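Local coordinates for protein (hdlp (histone deacetylase-like protein)) (Aquifex aeolicus, PDB 1C3P), which probably removes acetyl groups from lysine side chains with the help of a bound zinc ion, as its histone deacetylase relatives do, at residues L69-V78 with P94-G102; L222-L232 with K267-A278. All coordinates share one frame; numbering follows the deposited sequence.

Interaction 1: L69-V78 with P94-G102; sequences LMEAERCQCV and PVSYAMFTG
E73 reaches from helix 63-75 across to the first turn of helix 98-118 and grips it there. The contact joins the C-terminal end of helix 63-75 to the start of helix 98-118, at the periphery of the alpha/beta deacetylase domain. The axes of the two helical pieces cross at 102°. E73 has CG anti to the backbone N (chi1 180°) and an extended chain, which carries the carboxylate over to the backbone of the other helix. T101 N meets the syn lone pair of E73 OE1 at 2.8 Å, in a nearly straight bond. F100 N gives a second, more bent bond to the same oxygen, from 32° outside the carboxylate plane. E73 OE2 accepts from T101 OG1 at 2.6 Å, also on the syn side. Three donors thus fix the carboxylate, and amides at a helix start would probably favour its negative charge.

Apolar contacts lie alongside. M70 lies over one face of the F100 ring: CG sits 3.4 Å from the ring centroid, almost on its normal, and SD adds an oblique Met-aromatic contact. M99 CE touches A72 CB at 3.8 Å, and M99 CG packs on E73 CB. The Y97 ring passes obliquely by E73 CG. Farther along, V95 CG2 meets V78 CG2 beyond the end of helix 63-75, which closes in a Schellman motif with Q76 at positive phi. S96 and M99 form a capping box at the start of the second helix. At the outer side, one water bridges R74 O and Y97 OH, 2.7 Å from each.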
loop_
_atom_site.group_PDB
_atom_site.type_symbol
_atom_site.label_atom_id
_atom_site.label_comp_id
_atom_site.label_asym_id
_atom_site.label_seq_id
_atom_site.Cartn_x
_atom_site.Cartn_y
_atom_site.Cartn_z
ATOM N N LEU A 69 18.575 12.469 -0.276
ATOM C CA LEU A 69 17.860 11.892 0.857
ATOM C C LEU A 69 18.856 11.455 1.935
ATOM O O LEU A 69 18.622 11.641 3.134
ATOM C CB LEU A 69 17.030 10.676 0.423
ATOM C CG LEU A 69 15.851 10.899 -0.529
ATOM C CD1 LEU A 69 15.258 9.561 -0.953
ATOM C CD2 LEU A 69 14.804 11.743 0.158
ATOM N N MET A 70 19.965 10.864 1.513
ATOM C CA MET A 70 20.970 10.413 2.476
ATOM C C MET A 70 21.630 11.566 3.218
ATOM O O MET A 70 21.883 11.468 4.412
ATOM C CB MET A 70 22.047 9.595 1.784
ATOM C CG MET A 70 21.492 8.374 1.056
ATOM S SD MET A 70 22.801 7.403 0.239
ATOM C CE MET A 70 23.514 6.600 1.651
ATOM N N GLU A 71 21.937 12.640 2.501
ATOM C CA GLU A 71 22.575 13.801 3.112
ATOM C C GLU A 71 21.598 14.528 4.032
ATOM O O GLU A 71 21.940 14.898 5.162
ATOM C CB GLU A 71 23.066 14.761 2.028
ATOM C CG GLU A 71 23.740 15.989 2.578
ATOM C CD GLU A 71 25.173 15.735 3.025
ATOM O OE1 GLU A 71 25.886 16.725 3.309
ATOM O OE2 GLU A 71 25.588 14.559 3.085
ATOM N N ALA A 72 20.371 14.733 3.561
ATOM C CA ALA A 72 19.372 15.414 4.376
ATOM C C ALA A 72 19.132 14.676 5.687
ATOM O O ALA A 72 19.062 15.288 6.758
ATOM C CB ALA A 72 18.057 15.523 3.617
ATOM N N GLU A 73 19.000 13.354 5.615
ATOM C CA GLU A 73 18.741 12.600 6.826
ATOM C C GLU A 73 19.868 12.598 7.855
ATOM O O GLU A 73 19.638 12.890 9.037
ATOM C CB GLU A 73 18.397 11.157 6.481
ATOM C CG GLU A 73 18.116 10.319 7.701
ATOM C CD GLU A 73 17.884 8.863 7.358
ATOM O OE1 GLU A 73 16.772 8.525 6.908
ATOM O OE2 GLU A 73 18.828 8.058 7.527
ATOM N N ARG A 74 21.087 12.280 7.431
ATOM C CA ARG A 74 22.159 12.198 8.413
ATOM C C ARG A 74 22.590 13.535 8.985
ATOM O O ARG A 74 23.041 13.599 10.124
ATOM C CB ARG A 74 23.378 11.434 7.855
ATOM C CG ARG A 74 24.122 12.094 6.723
ATOM C CD ARG A 74 25.256 11.187 6.226
ATOM N NE ARG A 74 26.146 12.004 5.426
ATOM C CZ ARG A 74 27.146 12.729 5.916
ATOM N NH1 ARG A 74 27.409 12.733 7.223
ATOM N NH2 ARG A 74 27.828 13.531 5.098
ATOM N N CYS A 75 22.462 14.600 8.206
ATOM C CA CYS A 75 22.844 15.927 8.700
ATOM C C CYS A 75 21.614 16.644 9.260
ATOM O O CYS A 75 21.700 17.770 9.767
ATOM C CB CYS A 75 23.477 16.753 7.576
ATOM S SG CYS A 75 25.050 16.100 6.958
ATOM N N GLN A 76 20.471 15.975 9.152
ATOM C CA GLN A 76 19.195 16.477 9.644
ATOM C C GLN A 76 18.948 17.903 9.145
ATOM O O GLN A 76 18.845 18.851 9.925
ATOM C CB GLN A 76 19.195 16.406 11.178
ATOM C CG GLN A 76 17.807 16.324 11.768
ATOM C CD GLN A 76 17.098 15.053 11.356
ATOM O OE1 GLN A 76 17.055 14.716 10.177
ATOM N NE2 GLN A 76 16.526 14.351 12.317
ATOM N N CYS A 77 18.845 18.053 7.829
ATOM C CA CYS A 77 18.647 19.369 7.250
ATOM C C CYS A 77 17.980 19.279 5.900
ATOM O O CYS A 77 17.853 18.203 5.325
ATOM C CB CYS A 77 20.001 20.063 7.049
ATOM S SG CYS A 77 21.037 19.251 5.743
ATOM N N VAL A 78 17.544 20.435 5.409
ATOM C CA VAL A 78 16.968 20.535 4.081
ATOM C C VAL A 78 18.058 21.250 3.305
ATOM O O VAL A 78 18.260 22.463 3.471
ATOM C CB VAL A 78 15.705 21.394 4.059
ATOM C CG1 VAL A 78 15.141 21.454 2.646
ATOM C CG2 VAL A 78 14.682 20.824 5.030
ATOM N N PRO A 94 8.732 15.597 5.327
ATOM C CA PRO A 94 9.670 16.191 6.283
ATOM C C PRO A 94 11.009 15.506 6.402
ATOM O O PRO A 94 11.180 14.383 5.967
ATOM C CB PRO A 94 8.915 16.088 7.611
ATOM C CG PRO A 94 7.473 15.856 7.199
ATOM C CD PRO A 94 7.661 14.909 6.065
ATOM N N VAL A 95 11.963 16.203 7.009
ATOM C CA VAL A 95 13.256 15.601 7.278
ATOM C C VAL A 95 13.048 14.694 8.506
ATOM O O VAL A 95 12.483 15.133 9.504
ATOM C CB VAL A 95 14.302 16.687 7.616
ATOM C CG1 VAL A 95 15.565 16.051 8.191
ATOM C CG2 VAL A 95 14.653 17.465 6.354
ATOM N N SER A 96 13.453 13.430 8.418
ATOM C CA SER A 96 13.354 12.488 9.545
ATOM C C SER A 96 14.131 11.219 9.182
ATOM O O SER A 96 14.568 11.067 8.035
ATOM C CB SER A 96 11.907 12.091 9.839
ATOM O OG SER A 96 11.499 11.012 9.018
ATOM N N TYR A 97 14.312 10.299 10.131
ATOM C CA TYR A 97 15.029 9.084 9.776
ATOM C C TYR A 97 14.175 8.084 8.996
ATOM O O TYR A 97 14.631 7.003 8.631
ATOM C CB TYR A 97 15.679 8.436 11.001
ATOM C CG TYR A 97 16.862 9.249 11.494
ATOM C CD1 TYR A 97 16.700 10.289 12.415
ATOM C CD2 TYR A 97 18.136 9.027 10.971
ATOM C CE1 TYR A 97 17.784 11.087 12.805
ATOM C CE2 TYR A 97 19.227 9.819 11.351
ATOM C CZ TYR A 97 19.044 10.843 12.265
ATOM O OH TYR A 97 20.126 11.619 12.630
ATOM N N ALA A 98 12.933 8.444 8.725
ATOM C CA ALA A 98 12.105 7.572 7.917
ATOM C C ALA A 98 12.422 7.913 6.467
ATOM O O ALA A 98 12.238 7.092 5.581
ATOM C CB ALA A 98 10.625 7.833 8.177
ATOM N N MET A 99 12.942 9.115 6.231
ATOM C CA MET A 99 13.164 9.550 4.843
ATOM C C MET A 99 14.124 8.702 4.038
ATOM O O MET A 99 13.969 8.575 2.824
ATOM C CB MET A 99 13.591 11.021 4.797
ATOM C CG MET A 99 15.067 11.259 5.000
ATOM S SD MET A 99 15.304 13.023 5.375
ATOM C CE MET A 99 14.677 13.790 3.843
ATOM N N PHE A 100 15.138 8.138 4.680
ATOM C CA PHE A 100 16.035 7.266 3.919
ATOM C C PHE A 100 16.231 5.906 4.585
ATOM O O PHE A 100 16.082 4.872 3.942
ATOM C CB PHE A 100 17.411 7.895 3.705
ATOM C CG PHE A 100 18.313 7.041 2.874
ATOM C CD1 PHE A 100 18.122 6.946 1.497
ATOM C CD2 PHE A 100 19.286 6.238 3.479
ATOM C CE1 PHE A 100 18.885 6.059 0.732
ATOM C CE2 PHE A 100 20.049 5.349 2.722
ATOM C CZ PHE A 100 19.848 5.258 1.346
ATOM N N THR A 101 16.557 5.889 5.871
ATOM C CA THR A 101 16.773 4.605 6.538
ATOM C C THR A 101 15.500 3.762 6.579
ATOM O O THR A 101 15.502 2.624 6.135
ATOM C CB THR A 101 17.316 4.826 7.954
ATOM O OG1 THR A 101 18.572 5.514 7.863
ATOM C CG2 THR A 101 17.545 3.510 8.662
ATOM N N GLY A 102 14.418 4.332 7.101
ATOM C CA GLY A 102 13.153 3.611 7.163
ATOM C C GLY A 102 12.664 3.293 5.758
ATOM O O GLY A 102 12.213 2.187 5.487
HETATM O O HOH W 1 22.648 11.450 11.717
#

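Interaction 2: L222-L232 with K267-A278; sequences LPKGLNDNEFL and KFNLSNVAFLKA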
loop_
_atom_site.group_PDB
_atom_site.type_symbol
_atom_site.label_atom_id
_atom_site.label_comp_id
_atom_site.label_asym_id
_atom_site.label_seq_id
_atom_site.Cartn_x
_atom_site.Cartn_y
_atom_site.Cartn_z
ATOM N N LEU A 222 -13.336 6.581 -7.487
ATOM C CA LEU A 222 -14.576 6.264 -6.791
ATOM C C LEU A 222 -15.050 7.385 -5.865
ATOM O O LEU A 222 -14.248 8.152 -5.342
ATOM C CB LEU A 222 -14.393 4.963 -6.020
ATOM C CG LEU A 222 -14.106 3.821 -7.006
ATOM C CD1 LEU A 222 -13.645 2.568 -6.256
ATOM C CD2 LEU A 222 -15.358 3.539 -7.817
ATOM N N PRO A 223 -16.373 7.487 -5.661
ATOM C CA PRO A 223 -17.009 8.512 -4.822
ATOM C C PRO A 223 -16.924 8.406 -3.316
ATOM O O PRO A 223 -16.577 7.371 -2.762
ATOM C CB PRO A 223 -18.465 8.465 -5.290
ATOM C CG PRO A 223 -18.656 6.979 -5.479
ATOM C CD PRO A 223 -17.401 6.636 -6.293
ATOM N N LYS A 224 -17.261 9.513 -2.663
ATOM C CA LYS A 224 -17.296 9.575 -1.209
ATOM C C LYS A 224 -18.388 8.634 -0.679
ATOM O O LYS A 224 -19.409 8.391 -1.350
ATOM C CB LYS A 224 -17.634 10.996 -0.763
ATOM C CG LYS A 224 -16.672 12.069 -1.271
ATOM C CD LYS A 224 -17.126 13.465 -0.810
ATOM C CE LYS A 224 -16.214 14.554 -1.393
ATOM N NZ LYS A 224 -16.619 15.923 -0.952
ATOM N N GLY A 225 -18.191 8.139 0.538
ATOM C CA GLY A 225 -19.173 7.257 1.144
ATOM C C GLY A 225 -19.246 5.878 0.520
ATOM O O GLY A 225 -20.234 5.178 0.702
ATOM N N LEU A 226 -18.200 5.477 -0.199
ATOM C CA LEU A 226 -18.177 4.176 -0.870
ATOM C C LEU A 226 -18.485 3.018 0.091
ATOM O O LEU A 226 -17.908 2.952 1.173
ATOM C CB LEU A 226 -16.795 3.930 -1.470
ATOM C CG LEU A 226 -16.762 2.798 -2.496
ATOM C CD1 LEU A 226 -17.402 3.335 -3.777
ATOM C CD2 LEU A 226 -15.324 2.354 -2.782
ATOM N N ASN A 227 -19.372 2.106 -0.302
ATOM C CA ASN A 227 -19.669 0.970 0.564
ATOM C C ASN A 227 -19.017 -0.289 0.016
ATOM O O ASN A 227 -18.421 -0.268 -1.067
ATOM C CB ASN A 227 -21.188 0.767 0.763
ATOM C CG ASN A 227 -21.924 0.434 -0.524
ATOM O OD1 ASN A 227 -21.512 -0.443 -1.288
ATOM N ND2 ASN A 227 -23.044 1.119 -0.752
ATOM N N ASP A 228 -19.126 -1.385 0.760
ATOM C CA ASP A 228 -18.494 -2.637 0.357
ATOM C C ASP A 228 -18.894 -3.173 -0.996
ATOM O O ASP A 228 -18.049 -3.660 -1.739
ATOM C CB ASP A 228 -18.738 -3.728 1.411
ATOM C CG ASP A 228 -18.016 -3.457 2.706
ATOM O OD1 ASP A 228 -17.086 -2.620 2.693
ATOM O OD2 ASP A 228 -18.360 -4.103 3.727
ATOM N N ASN A 229 -20.187 -3.126 -1.304
ATOM C CA ASN A 229 -20.669 -3.631 -2.575
ATOM C C ASN A 229 -20.127 -2.821 -3.731
ATOM O O ASN A 229 -19.759 -3.373 -4.775
ATOM C CB ASN A 229 -22.194 -3.639 -2.570
ATOM C CG ASN A 229 -22.745 -4.706 -1.656
ATOM O OD1 ASN A 229 -22.669 -5.887 -1.972
ATOM N ND2 ASN A 229 -23.261 -4.305 -0.499
ATOM N N GLU A 230 -20.026 -1.514 -3.531
ATOM C CA GLU A 230 -19.504 -0.655 -4.585
ATOM C C GLU A 230 -18.019 -0.910 -4.830
ATOM O O GLU A 230 -17.572 -0.967 -5.973
ATOM C CB GLU A 230 -19.744 0.812 -4.229
ATOM C CG GLU A 230 -21.223 1.141 -4.069
ATOM C CD GLU A 230 -21.445 2.584 -3.677
ATOM O OE1 GLU A 230 -20.704 3.062 -2.798
ATOM O OE2 GLU A 230 -22.367 3.221 -4.225
ATOM N N PHE A 231 -17.253 -1.080 -3.759
ATOM C CA PHE A 231 -15.826 -1.346 -3.916
ATOM C C PHE A 231 -15.618 -2.668 -4.666
ATOM O O PHE A 231 -14.901 -2.722 -5.667
ATOM C CB PHE A 231 -15.140 -1.413 -2.547
ATOM C CG PHE A 231 -13.637 -1.515 -2.623
ATOM C CD1 PHE A 231 -12.873 -0.449 -3.101
ATOM C CD2 PHE A 231 -12.983 -2.669 -2.214
ATOM C CE1 PHE A 231 -11.484 -0.534 -3.167
ATOM C CE2 PHE A 231 -11.588 -2.767 -2.277
ATOM C CZ PHE A 231 -10.839 -1.692 -2.756
ATOM N N LEU A 232 -16.249 -3.741 -4.193
ATOM C CA LEU A 232 -16.076 -5.045 -4.840
ATOM C C LEU A 232 -16.616 -5.086 -6.262
ATOM O O LEU A 232 -16.057 -5.757 -7.111
ATOM C CB LEU A 232 -16.709 -6.144 -3.990
ATOM C CG LEU A 232 -16.072 -6.272 -2.599
ATOM C CD1 LEU A 232 -16.917 -7.225 -1.762
ATOM C CD2 LEU A 232 -14.630 -6.744 -2.671
ATOM N N LYS A 267 -12.580 8.849 2.288
ATOM C CA LYS A 267 -14.009 9.037 2.440
ATOM C C LYS A 267 -14.711 7.710 2.130
ATOM O O LYS A 267 -15.922 7.671 1.946
ATOM C CB LYS A 267 -14.503 10.134 1.497
ATOM C CG LYS A 267 -13.851 11.474 1.769
ATOM C CD LYS A 267 -14.035 11.899 3.204
ATOM C CE LYS A 267 -13.358 13.235 3.448
ATOM N NZ LYS A 267 -13.405 13.604 4.877
ATOM N N PHE A 268 -13.935 6.628 2.064
ATOM C CA PHE A 268 -14.482 5.288 1.821
ATOM C C PHE A 268 -14.896 4.732 3.188
ATOM O O PHE A 268 -14.239 4.992 4.192
ATOM C CB PHE A 268 -13.422 4.356 1.212
ATOM C CG PHE A 268 -13.091 4.629 -0.238
ATOM C CD1 PHE A 268 -12.143 3.830 -0.897
ATOM C CD2 PHE A 268 -13.726 5.643 -0.955
ATOM C CE1 PHE A 268 -11.836 4.033 -2.245
ATOM C CE2 PHE A 268 -13.423 5.855 -2.320
ATOM C CZ PHE A 268 -12.486 5.054 -2.958
ATOM N N ASN A 269 -15.982 3.975 3.227
ATOM C CA ASN A 269 -16.460 3.402 4.484
ATOM C C ASN A 269 -16.536 1.887 4.403
ATOM O O ASN A 269 -17.572 1.292 4.691
ATOM C CB ASN A 269 -17.854 3.936 4.833
ATOM C CG ASN A 269 -17.889 5.444 4.947
ATOM O OD1 ASN A 269 -16.989 6.056 5.522
ATOM N ND2 ASN A 269 -18.949 6.052 4.421
ATOM N N LEU A 270 -15.434 1.256 4.033
ATOM C CA LEU A 270 -15.435 -0.185 3.902
ATOM C C LEU A 270 -15.229 -0.943 5.219
ATOM O O LEU A 270 -14.791 -0.370 6.229
ATOM C CB LEU A 270 -14.344 -0.614 2.927
ATOM C CG LEU A 270 -14.283 0.045 1.544
ATOM C CD1 LEU A 270 -13.315 -0.777 0.703
ATOM C CD2 LEU A 270 -15.661 0.083 0.881
ATOM N N SER A 271 -15.543 -2.236 5.173
ATOM C CA SER A 271 -15.374 -3.161 6.298
ATOM C C SER A 271 -14.084 -3.952 6.045
ATOM O O SER A 271 -13.666 -4.072 4.884
ATOM C CB SER A 271 -16.533 -4.161 6.356
ATOM O OG SER A 271 -16.488 -5.066 5.259
ATOM N N ASN A 272 -13.473 -4.501 7.105
ATOM C CA ASN A 272 -12.236 -5.301 6.990
ATOM C C ASN A 272 -12.524 -6.560 6.206
ATOM O O ASN A 272 -11.631 -7.129 5.582
ATOM C CB ASN A 272 -11.725 -5.843 8.328
ATOM C CG ASN A 272 -11.238 -4.800 9.257
ATOM O OD1 ASN A 272 -10.981 -5.100 10.430
ATOM N ND2 ASN A 272 -11.074 -3.573 8.765
ATOM N N VAL A 273 -13.757 -7.045 6.326
ATOM C CA VAL A 273 -14.150 -8.267 5.638
ATOM C C VAL A 273 -14.268 -8.071 4.132
ATOM O O VAL A 273 -13.980 -8.978 3.369
ATOM C CB VAL A 273 -15.453 -8.824 6.228
ATOM C CG1 VAL A 273 -15.943 -9.995 5.408
ATOM C CG2 VAL A 273 -15.178 -9.306 7.658
ATOM N N ALA A 274 -14.678 -6.884 3.697
ATOM C CA ALA A 274 -14.742 -6.627 2.266
ATOM C C ALA A 274 -13.290 -6.455 1.776
ATOM O O ALA A 274 -12.961 -6.825 0.645
ATOM C CB ALA A 274 -15.567 -5.360 1.993
ATOM N N PHE A 275 -12.433 -5.892 2.635
ATOM C CA PHE A 275 -11.014 -5.685 2.318
ATOM C C PHE A 275 -10.401 -7.056 2.047
ATOM O O PHE A 275 -9.658 -7.257 1.078
ATOM C CB PHE A 275 -10.324 -5.015 3.515
ATOM C CG PHE A 275 -8.834 -4.861 3.377
ATOM C CD1 PHE A 275 -8.280 -3.935 2.503
ATOM C CD2 PHE A 275 -7.985 -5.622 4.176
ATOM C CE1 PHE A 275 -6.894 -3.765 2.431
ATOM C CE2 PHE A 275 -6.600 -5.464 4.114
ATOM C CZ PHE A 275 -6.056 -4.532 3.241
ATOM N N LEU A 276 -10.748 -8.004 2.906
ATOM C CA LEU A 276 -10.260 -9.369 2.794
ATOM C C LEU A 276 -10.817 -10.018 1.522
ATOM O O LEU A 276 -10.081 -10.686 0.789
ATOM C CB LEU A 276 -10.669 -10.152 4.053
ATOM C CG LEU A 276 -10.086 -11.555 4.288
ATOM C CD1 LEU A 276 -10.752 -12.172 5.518
ATOM C CD2 LEU A 276 -10.326 -12.441 3.102
ATOM N N LYS A 277 -12.108 -9.840 1.248
ATOM C CA LYS A 277 -12.662 -10.427 0.034
ATOM C C LYS A 277 -12.030 -9.868 -1.226
ATOM O O LYS A 277 -11.862 -10.583 -2.215
ATOM C CB LYS A 277 -14.176 -10.234 -0.051
ATOM C CG LYS A 277 -14.948 -11.187 0.800
ATOM C CD LYS A 277 -16.360 -11.335 0.259
ATOM C CE LYS A 277 -16.337 -11.875 -1.165
ATOM N NZ LYS A 277 -17.708 -12.066 -1.703
ATOM N N ALA A 278 -11.680 -8.585 -1.193
ATOM C CA ALA A 278 -11.058 -7.944 -2.355
ATOM C C ALA A 278 -9.741 -8.659 -2.666
ATOM O O ALA A 278 -9.420 -8.982 -3.819
ATOM C CB ALA A 278 -10.791 -6.449 -2.048
#
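G225 N donates to K267 O at 2.7 Å, and N269 N donates to L226 O at 3.0 Å. These backbone bonds tie the loop before helix 228-245 to the loop before helix 272-286. G225 belongs to the type II turn from P223 to L226 that follows edge strand 217-222. The two helices then start side by side, nearly parallel at 15°, in the alpha/beta fold.

The side-chain hydrogen bonds centre on D228. Its OD1 takes S271 N at 2.9 Å through the syn lone pair. Its OD2 receives S271 OG at 2.6 Å from above the carboxylate plane. S271 is the N-cap of its own helix, its OG accepting from A274 N. The grip from the other helix comes from D228, in that helix's first turn. R356 N is a further donor to D228 OD2. With an alanine here, S271 N and OG would probably both lose their acceptor across the seam, and R356 N this bond.

The apolar contacts lie along the same seam. L226 CD2 sits over the centre of one face of the F268 ring, 3.8 Å from the centroid. L222 CB reaches F268 CZ. L270 CD1 comes over one face of the F231 ring, 3.4 Å from F231 CG. A278 CB lies at the edge of that ring and also meets L232 CD2.

The F268 side chain is about 7 Å from that of D258, which binds zinc in another structure of this protein; none is bound here. The chemistry implies an apolar seam pinned by backbone bonds in the loops and by D228 at the helix starts.

Interactions 1 and 2 lie on opposite sides of the chain's centre, with centres about 36 Å apart and nearest atoms about 20 Å apart. They share no helix or strand. Both are partly buried, but 222-232 with 267-278 has the larger share of buried residues and comes near the zinc ligands. The contact of 69-78 with 94-102 is more peripheral, away from the metal site. In each, an acidic side chain on one helix accepts from the start of another, though the helices cross steeply in interaction 1 and run nearly parallel in interaction 2. Two methionines, M70 and M99, feature in the first, along with F100 and valine contacts. Leucine and phenylalanine prevail in the second, where loop backbones also bond directly.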